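Local coordinates for COPII coat assembly protein SEC16 (Saccharomyces cerevisiae, PDB 3MZK) that helps initiate assembly of the COPII coat that forms transport vesicles at the endoplasmic reticulum and selects their cargo, and also takes part in autophagy, at residues Y147-N152 with L174-Y179; K236-N241 with I282-F287. All blocks are in the same frame, centred on the assembly; numbering follows the deposited sequence.

Interaction 1: Y147-N152 with L174-Y179; sequences YRLDIN and LSKRDY
R148 and D178 bring the two backbones closest, their CA atoms 4.8 Å apart. The extended run 147-149 passes beside the turn that follows helix 166-175, where R177 takes a positive phi in a Schellman motif. One direct bond joins the segments: L149 N donates to D178 OD2 (2.7 Å, 165° at the hydrogen), meeting the oxygen on its anti side, 17° out of the carboxylate plane. CG of D178 is anti to its backbone N (chi1 -171°), which brings the carboxylate close to R148 CA and L149 N. D178 OD2 is also bonded to Y201 OH of the second subunit. Two waters bridge the segments. One accepts from Y147 N (2.9 Å) and donates to R177 O (2.8 Å), while the other donates to both Y147 O and D178 OD1. L149 CD1 makes the apolar contact, resting against D178 CB (3.4 Å) and K176 CB (3.6 Å). Separately, Y147 CB touches the carbonyl oxygen K176 O. The R177 chain crosses the Y147 ring obliquely, and its NH2 goes on to G205 O. D178 is also the N-cap residue of helix 179-187, through a weak bond to A180 N. An alanine at D178 would probably leave L149 N and Y201 OH of the second subunit without this acceptor, and lose the weak N-cap bond. The Schellman end at R177 and the N-cap residue D178 make a tight turn between helices 166-175 and 179-187, consistent with the alpha-helical, ACE1-like domain of Sec16, here at a contact between two copies of the chain.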
ATOM      1  N   TYR B 147     -25.467  11.523  24.815  1.00 78.49           N
ATOM      2  CA  TYR B 147     -24.559  11.475  25.949  1.00 69.56           C
ATOM      3  C   TYR B 147     -23.119  11.765  25.564  1.00 73.67           C
ATOM      4  O   TYR B 147     -22.731  11.648  24.404  1.00 69.04           O
ATOM      5  CB  TYR B 147     -24.693  10.145  26.686  1.00 66.80           C
ATOM      6  CG  TYR B 147     -26.083   9.961  27.235  1.00 86.45           C
ATOM      7  CD1 TYR B 147     -26.395  10.356  28.526  1.00 99.02           C
ATOM      8  CD2 TYR B 147     -27.095   9.431  26.447  1.00 91.19           C
ATOM      9  CE1 TYR B 147     -27.669  10.205  29.030  1.00108.14           C
ATOM     10  CE2 TYR B 147     -28.374   9.275  26.941  1.00102.66           C
ATOM     11  CZ  TYR B 147     -28.656   9.664  28.235  1.00112.24           C
ATOM     12  OH  TYR B 147     -29.930   9.513  28.736  1.00118.26           O
ATOM     13  N   ARG B 148     -22.338  12.154  26.563  1.00 80.77           N
ATOM     14  CA  ARG B 148     -20.978  12.614  26.362  1.00 74.07           C
ATOM     15  C   ARG B 148     -20.203  12.440  27.660  1.00 71.59           C
ATOM     16  O   ARG B 148     -20.701  12.768  28.734  1.00 81.15           O
ATOM     17  CB  ARG B 148     -20.994  14.085  25.963  1.00 77.05           C
ATOM     18  CG  ARG B 148     -19.634  14.721  25.862  1.00 73.33           C
ATOM     19  CD  ARG B 148     -19.753  16.218  25.690  1.00 74.90           C
ATOM     20  NE  ARG B 148     -18.458  16.806  25.373  1.00 93.14           N
ATOM     21  CZ  ARG B 148     -18.056  17.108  24.143  1.00 92.21           C
ATOM     22  NH1 ARG B 148     -18.857  16.889  23.113  1.00 83.70           N
ATOM     23  NH2 ARG B 148     -16.858  17.637  23.946  1.00100.81           N
ATOM     24  N   LEU B 149     -18.987  11.919  27.556  1.00 69.39           N
ATOM     25  CA  LEU B 149     -18.148  11.690  28.729  1.00 68.83           C
ATOM     26  C   LEU B 149     -17.870  12.974  29.504  1.00 64.72           C
ATOM     27  O   LEU B 149     -17.527  13.998  28.920  1.00 67.07           O
ATOM     28  CB  LEU B 149     -16.829  11.035  28.317  1.00 44.89           C
ATOM     29  CG  LEU B 149     -16.732   9.523  28.504  1.00 54.77           C
ATOM     30  CD1 LEU B 149     -17.927   8.803  27.898  1.00 66.56           C
ATOM     31  CD2 LEU B 149     -15.434   9.009  27.924  1.00 43.60           C
ATOM     32  N   ASP B 150     -18.029  12.913  30.824  1.00 73.43           N
ATOM     33  CA  ASP B 150     -17.669  14.032  31.693  1.00 77.08           C
ATOM     34  C   ASP B 150     -16.165  14.044  31.948  1.00 77.34           C
ATOM     35  O   ASP B 150     -15.445  13.166  31.471  1.00 87.20           O
ATOM     36  CB  ASP B 150     -18.437  13.976  33.021  1.00 78.58           C
ATOM     37  CG  ASP B 150     -18.197  12.683  33.792  1.00 85.79           C
ATOM     38  OD1 ASP B 150     -17.253  11.937  33.456  1.00 94.26           O
ATOM     39  OD2 ASP B 150     -18.956  12.416  34.747  1.00 75.31           O
ATOM     40  N   ILE B 151     -15.692  15.033  32.698  1.00 75.58           N
ATOM     41  CA  ILE B 151     -14.261  15.158  32.968  1.00 78.85           C
ATOM     42  C   ILE B 151     -13.692  13.867  33.562  1.00 75.76           C
ATOM     43  O   ILE B 151     -12.655  13.375  33.120  1.00 74.55           O
ATOM     44  CB  ILE B 151     -13.944  16.362  33.884  1.00 56.49           C
ATOM     45  N   ASN B 152     -14.381  13.313  34.555  1.00 70.87           N
ATOM     46  CA  ASN B 152     -13.953  12.061  35.165  1.00 78.47           C
ATOM     47  C   ASN B 152     -13.725  10.956  34.145  1.00 71.58           C
ATOM     48  O   ASN B 152     -12.599  10.500  33.963  1.00 85.84           O
ATOM     49  CB  ASN B 152     -14.956  11.590  36.216  1.00104.52           C
ATOM     50  CG  ASN B 152     -14.795  12.310  37.537  1.00117.70           C
ATOM     51  OD1 ASN B 152     -13.714  12.801  37.863  1.00109.99           O
ATOM     52  ND2 ASN B 152     -15.873  12.372  38.310  1.00130.58           N
ATOM     53  N   LEU B 174     -18.716   3.098  25.541  1.00 72.38           N
ATOM     54  CA  LEU B 174     -19.998   2.547  25.123  1.00 67.69           C
ATOM     55  C   LEU B 174     -21.000   2.493  26.278  1.00 74.15           C
ATOM     56  O   LEU B 174     -22.199   2.693  26.079  1.00 71.26           O
ATOM     57  CB  LEU B 174     -19.819   1.155  24.511  1.00 69.00           C
ATOM     58  CG  LEU B 174     -19.120   1.068  23.154  1.00 63.35           C
ATOM     59  CD1 LEU B 174     -19.048  -0.385  22.700  1.00 51.56           C
ATOM     60  CD2 LEU B 174     -19.844   1.912  22.126  1.00 56.54           C
ATOM     61  N   SER B 175     -20.505   2.228  27.485  1.00 58.31           N
ATOM     62  CA  SER B 175     -21.380   2.106  28.646  1.00 56.18           C
ATOM     63  C   SER B 175     -21.904   3.466  29.084  1.00 71.90           C
ATOM     64  O   SER B 175     -22.864   3.554  29.846  1.00 91.99           O
ATOM     65  CB  SER B 175     -20.661   1.413  29.805  1.00 66.20           C
ATOM     66  OG  SER B 175     -19.675   2.252  30.377  1.00 67.16           O
ATOM     67  N   LYS B 176     -21.268   4.525  28.599  1.00 67.39           N
ATOM     68  CA  LYS B 176     -21.721   5.880  28.885  1.00 60.71           C
ATOM     69  C   LYS B 176     -22.398   6.464  27.653  1.00 68.47           C
ATOM     70  O   LYS B 176     -22.788   7.633  27.635  1.00 72.96           O
ATOM     71  CB  LYS B 176     -20.549   6.759  29.318  1.00 65.96           C
ATOM     72  CG  LYS B 176     -19.884   6.312  30.616  1.00 67.88           C
ATOM     73  CD  LYS B 176     -20.854   6.385  31.784  1.00 66.85           C
ATOM     74  CE  LYS B 176     -20.204   5.924  33.074  1.00 85.60           C
ATOM     75  NZ  LYS B 176     -21.136   6.020  34.236  1.00100.42           N
ATOM     76  N   ARG B 177     -22.523   5.629  26.625  1.00 68.41           N
ATOM     77  CA  ARG B 177     -23.205   5.986  25.385  1.00 67.36           C
ATOM     78  C   ARG B 177     -22.588   7.184  24.675  1.00 66.73           C
ATOM     79  O   ARG B 177     -23.288   7.949  24.018  1.00 79.29           O
ATOM     80  CB  ARG B 177     -24.698   6.226  25.629  1.00 80.67           C
ATOM     81  CG  ARG B 177     -25.440   5.030  26.214  1.00 89.67           C
ATOM     82  CD  ARG B 177     -26.946   5.173  26.033  1.00102.11           C
ATOM     83  NE  ARG B 177     -27.311   5.171  24.617  1.00116.99           N
ATOM     84  CZ  ARG B 177     -28.551   5.313  24.156  1.00117.57           C
ATOM     85  NH1 ARG B 177     -29.561   5.473  24.999  1.00124.60           N
ATOM     86  NH2 ARG B 177     -28.778   5.299  22.848  1.00104.23           N
ATOM     87  N   ASP B 178     -21.276   7.342  24.800  1.00 65.96           N
ATOM     88  CA  ASP B 178     -20.572   8.393  24.072  1.00 67.48           C
ATOM     89  C   ASP B 178     -19.956   7.810  22.812  1.00 66.98           C
ATOM     90  O   ASP B 178     -18.820   7.339  22.819  1.00 73.64           O
ATOM     91  CB  ASP B 178     -19.488   9.030  24.937  1.00 65.44           C
ATOM     92  CG  ASP B 178     -18.885  10.262  24.294  1.00 66.80           C
ATOM     93  OD1 ASP B 178     -18.849  10.332  23.047  1.00 59.91           O
ATOM     94  OD2 ASP B 178     -18.452  11.165  25.040  1.00 59.73           O
ATOM     95  N   TYR B 179     -20.713   7.850  21.724  1.00 63.75           N
ATOM     96  CA  TYR B 179     -20.330   7.141  20.512  1.00 66.50           C
ATOM     97  C   TYR B 179     -19.251   7.862  19.715  1.00 68.57           C
ATOM     98  O   TYR B 179     -18.671   7.294  18.793  1.00 80.21           O
ATOM     99  CB  TYR B 179     -21.559   6.858  19.648  1.00 60.75           C
ATOM    100  CG  TYR B 179     -22.616   6.045  20.366  1.00 59.20           C
ATOM    101  CD1 TYR B 179     -22.441   4.685  20.590  1.00 56.15           C
ATOM    102  CD2 TYR B 179     -23.785   6.637  20.822  1.00 59.60           C
ATOM    103  CE1 TYR B 179     -23.404   3.938  21.248  1.00 69.12           C
ATOM    104  CE2 TYR B 179     -24.752   5.901  21.480  1.00 73.04           C
ATOM    105  CZ  TYR B 179     -24.556   4.552  21.691  1.00 73.34           C
ATOM    106  OH  TYR B 179     -25.517   3.816  22.346  1.00 73.71           O
TER
HETATM  107  O   HOH W   1     -24.803   9.862  22.563  1.00 44.23           O
HETATM  108  O   HOH W   2     -21.113  11.804  22.205  1.00 50.34           O

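Interaction 2: K236-N241 with I282-F287; sequences KSFYTN and IEFGIF
F287 pushes its ring from helix 275-290 into the hollow between two consecutive aromatics of helix 231-240, F238 and Y239. The short helical segments run nearly parallel, 21° apart with axes 10.5 Å from each other at closest approach, so large side chains must span the gap. CG of F287 stands anti to its backbone N (chi1 163°), which sends the ring across. On one face it receives F238, whose CD1 sits 4.1 Å above the plane of the F287 ring, over its centre; this is an edge-to-face pair with planes at 63°. F287 in turn presents its own edge to Y239, its CD1 lying 3.8 Å from Y239 CE2 over the phenol face. F287 is thus acceptor face to one neighbour and edge to the other. The Y239 and F287 side chains run antiparallel past one another, and the phenol end reaches the F287 backbone and CG2 of I286. Beside this, CE1 on the rim of F238 meets CE2 of F284 at 4.1 Å, the two side chains crossing at about a right angle. Helix 242-250 packs against F238 and F287, and helix 252-261 against F284. No hydrogen bond crosses the contact: Y239 OH is 3.3 Å from F287 N, but the angle is poor. The cohesion therefore comes from aromatic and apolar packing, which depends on the fit of shapes more than on polar pairing.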
ATOM      1  N   LYS B 236     -23.368  -9.909   4.644  1.00 86.83           N
ATOM      2  CA  LYS B 236     -23.605 -11.220   5.237  1.00 94.21           C
ATOM      3  C   LYS B 236     -24.735 -11.158   6.257  1.00 89.01           C
ATOM      4  O   LYS B 236     -25.369 -12.168   6.557  1.00 93.44           O
ATOM      5  CB  LYS B 236     -22.330 -11.765   5.891  1.00 94.66           C
ATOM      6  N   SER B 237     -24.988  -9.966   6.784  1.00 83.17           N
ATOM      7  CA  SER B 237     -26.035  -9.779   7.781  1.00 91.34           C
ATOM      8  C   SER B 237     -27.424 -10.007   7.189  1.00102.02           C
ATOM      9  O   SER B 237     -28.315 -10.534   7.857  1.00109.08           O
ATOM     10  CB  SER B 237     -25.952  -8.379   8.387  1.00 79.13           C
ATOM     11  OG  SER B 237     -26.425  -7.403   7.476  1.00 79.88           O
ATOM     12  N   PHE B 238     -27.603  -9.599   5.935  1.00 99.48           N
ATOM     13  CA  PHE B 238     -28.875  -9.771   5.247  1.00102.67           C
ATOM     14  C   PHE B 238     -29.364 -11.216   5.324  1.00111.30           C
ATOM     15  O   PHE B 238     -30.509 -11.471   5.694  1.00122.30           O
ATOM     16  CB  PHE B 238     -28.753  -9.357   3.779  1.00101.66           C
ATOM     17  CG  PHE B 238     -28.402  -7.910   3.576  1.00 87.07           C
ATOM     18  CD1 PHE B 238     -27.914  -7.471   2.355  1.00 77.17           C
ATOM     19  CD2 PHE B 238     -28.566  -6.988   4.593  1.00 92.75           C
ATOM     20  CE1 PHE B 238     -27.592  -6.137   2.154  1.00 75.42           C
ATOM     21  CE2 PHE B 238     -28.245  -5.651   4.399  1.00 85.46           C
ATOM     22  CZ  PHE B 238     -27.757  -5.227   3.176  1.00 71.71           C
ATOM     23  N   TYR B 239     -28.488 -12.154   4.976  1.00100.09           N
ATOM     24  CA  TYR B 239     -28.847 -13.570   4.923  1.00103.01           C
ATOM     25  C   TYR B 239     -29.599 -14.043   6.163  1.00112.42           C
ATOM     26  O   TYR B 239     -30.488 -14.891   6.070  1.00115.57           O
ATOM     27  CB  TYR B 239     -27.603 -14.441   4.719  1.00 98.69           C
ATOM     28  CG  TYR B 239     -26.922 -14.257   3.382  1.00 90.43           C
ATOM     29  CD1 TYR B 239     -25.649 -13.711   3.299  1.00 91.23           C
ATOM     30  CD2 TYR B 239     -27.552 -14.629   2.202  1.00 72.14           C
ATOM     31  CE1 TYR B 239     -25.021 -13.543   2.080  1.00 93.01           C
ATOM     32  CE2 TYR B 239     -26.933 -14.465   0.979  1.00 71.29           C
ATOM     33  CZ  TYR B 239     -25.668 -13.922   0.922  1.00 85.40           C
ATOM     34  OH  TYR B 239     -25.048 -13.754  -0.296  1.00 84.64           O
ATOM     35  N   THR B 240     -29.241 -13.493   7.319  1.00114.13           N
ATOM     36  CA  THR B 240     -29.818 -13.931   8.587  1.00123.86           C
ATOM     37  C   THR B 240     -31.111 -13.200   8.951  1.00124.36           C
ATOM     38  O   THR B 240     -31.944 -13.736   9.684  1.00130.06           O
ATOM     39  CB  THR B 240     -28.817 -13.778   9.748  1.00125.04           C
ATOM     40  OG1 THR B 240     -28.496 -12.392   9.924  1.00123.80           O
ATOM     41  CG2 THR B 240     -27.544 -14.567   9.467  1.00121.01           C
ATOM     42  N   ASN B 241     -31.279 -11.983   8.445  1.00116.65           N
ATOM     43  CA  ASN B 241     -32.479 -11.200   8.741  1.00118.49           C
ATOM     44  C   ASN B 241     -33.413 -11.043   7.535  1.00118.14           C
ATOM     45  O   ASN B 241     -33.133 -10.280   6.611  1.00118.32           O
ATOM     46  CB  ASN B 241     -32.102  -9.829   9.307  1.00121.60           C
ATOM     47  CG  ASN B 241     -33.278  -9.123   9.952  1.00124.67           C
ATOM     48  OD1 ASN B 241     -34.432  -9.331   9.570  1.00127.05           O
ATOM     49  ND2 ASN B 241     -32.994  -8.281  10.940  1.00123.71           N
ATOM     50  N   ILE B 282     -19.455  -7.242  -5.652  1.00 51.56           N
ATOM     51  CA  ILE B 282     -19.460  -8.686  -5.788  1.00 46.70           C
ATOM     52  C   ILE B 282     -20.243  -9.358  -4.658  1.00 59.00           C
ATOM     53  O   ILE B 282     -21.129 -10.170  -4.911  1.00 53.78           O
ATOM     54  CB  ILE B 282     -18.038  -9.224  -5.869  1.00 50.78           C
ATOM     55  CG1 ILE B 282     -17.321  -8.577  -7.055  1.00 48.89           C
ATOM     56  CG2 ILE B 282     -18.052 -10.734  -5.997  1.00 62.25           C
ATOM     57  CD1 ILE B 282     -15.864  -8.953  -7.169  1.00 43.52           C
ATOM     58  N   GLU B 283     -19.932  -9.010  -3.415  1.00 63.29           N
ATOM     59  CA  GLU B 283     -20.668  -9.548  -2.271  1.00 63.89           C
ATOM     60  C   GLU B 283     -22.176  -9.359  -2.409  1.00 67.69           C
ATOM     61  O   GLU B 283     -22.957 -10.260  -2.106  1.00 72.43           O
ATOM     62  CB  GLU B 283     -20.184  -8.901  -0.977  1.00 64.70           C
ATOM     63  CG  GLU B 283     -18.857  -9.439  -0.501  1.00 77.09           C
ATOM     64  CD  GLU B 283     -18.931 -10.911  -0.181  1.00 89.23           C
ATOM     65  OE1 GLU B 283     -19.869 -11.308   0.542  1.00 94.35           O
ATOM     66  OE2 GLU B 283     -18.066 -11.673  -0.661  1.00103.76           O
ATOM     67  N   PHE B 284     -22.575  -8.178  -2.864  1.00 53.67           N
ATOM     68  CA  PHE B 284     -23.984  -7.838  -3.001  1.00 57.63           C
ATOM     69  C   PHE B 284     -24.579  -8.489  -4.252  1.00 57.58           C
ATOM     70  O   PHE B 284     -25.761  -8.839  -4.283  1.00 55.38           O
ATOM     71  CB  PHE B 284     -24.156  -6.316  -3.056  1.00 56.62           C
ATOM     72  CG  PHE B 284     -25.571  -5.857  -2.864  1.00 59.85           C
ATOM     73  CD1 PHE B 284     -25.990  -4.640  -3.367  1.00 66.18           C
ATOM     74  CD2 PHE B 284     -26.478  -6.634  -2.169  1.00 61.03           C
ATOM     75  CE1 PHE B 284     -27.292  -4.210  -3.190  1.00 67.26           C
ATOM     76  CE2 PHE B 284     -27.777  -6.212  -1.991  1.00 60.08           C
ATOM     77  CZ  PHE B 284     -28.185  -4.997  -2.500  1.00 65.08           C
ATOM     78  N   GLY B 285     -23.753  -8.645  -5.284  1.00 54.01           N
ATOM     79  CA  GLY B 285     -24.160  -9.338  -6.494  1.00 57.91           C
ATOM     80  C   GLY B 285     -24.377 -10.827  -6.268  1.00 58.53           C
ATOM     81  O   GLY B 285     -25.054 -11.488  -7.050  1.00 58.33           O
ATOM     82  N   ILE B 286     -23.788 -11.352  -5.196  1.00 58.16           N
ATOM     83  CA  ILE B 286     -23.979 -12.740  -4.805  1.00 59.70           C
ATOM     84  C   ILE B 286     -25.302 -12.879  -4.074  1.00 63.32           C
ATOM     85  O   ILE B 286     -26.131 -13.716  -4.417  1.00 71.27           O
ATOM     86  CB  ILE B 286     -22.846 -13.224  -3.886  1.00 59.91           C
ATOM     87  CG1 ILE B 286     -21.598 -13.544  -4.707  1.00 49.65           C
ATOM     88  CG2 ILE B 286     -23.282 -14.442  -3.093  1.00 51.22           C
ATOM     89  CD1 ILE B 286     -20.357 -13.707  -3.875  1.00 46.93           C
ATOM     90  N   PHE B 287     -25.496 -12.042  -3.065  1.00 65.58           N
ATOM     91  CA  PHE B 287     -26.743 -12.019  -2.318  1.00 59.79           C
ATOM     92  C   PHE B 287     -27.947 -12.000  -3.252  1.00 65.06           C
ATOM     93  O   PHE B 287     -28.890 -12.769  -3.077  1.00 84.88           O
ATOM     94  CB  PHE B 287     -26.776 -10.803  -1.393  1.00 50.54           C
ATOM     95  CG  PHE B 287     -28.143 -10.464  -0.882  1.00 56.65           C
ATOM     96  CD1 PHE B 287     -28.680 -11.143   0.197  1.00 58.51           C
ATOM     97  CD2 PHE B 287     -28.888  -9.459  -1.474  1.00 59.09           C
ATOM     98  CE1 PHE B 287     -29.937 -10.829   0.670  1.00 61.57           C
ATOM     99  CE2 PHE B 287     -30.146  -9.141  -1.006  1.00 61.65           C
ATOM    100  CZ  PHE B 287     -30.671  -9.827   0.067  1.00 65.05           C
TER

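Overall arrangement
From the N terminus the chain passes through a small three-stranded antiparallel sheet and several helices before reaching interaction 1. That contact closes a short loop holding helices 151-162 and 166-175, and it ties the segment leading into the first to the turn after the second. The chain then runs on through 179-187, 191-203 and 214-226. Interaction 2 closes a longer loop, bringing helix 231-240 against helix 275-290 around helices 242-250 and 252-261. The two loops follow in series and neither nest nor cross. The centres of interactions 1 and 2 lie about 34 Å apart, and the nearest atoms of interactions 1 and 2 about 18 Å apart. Interaction 1 borders the second subunit, whereas interaction 2 lies nearer the chain's centre, packed by its own helices.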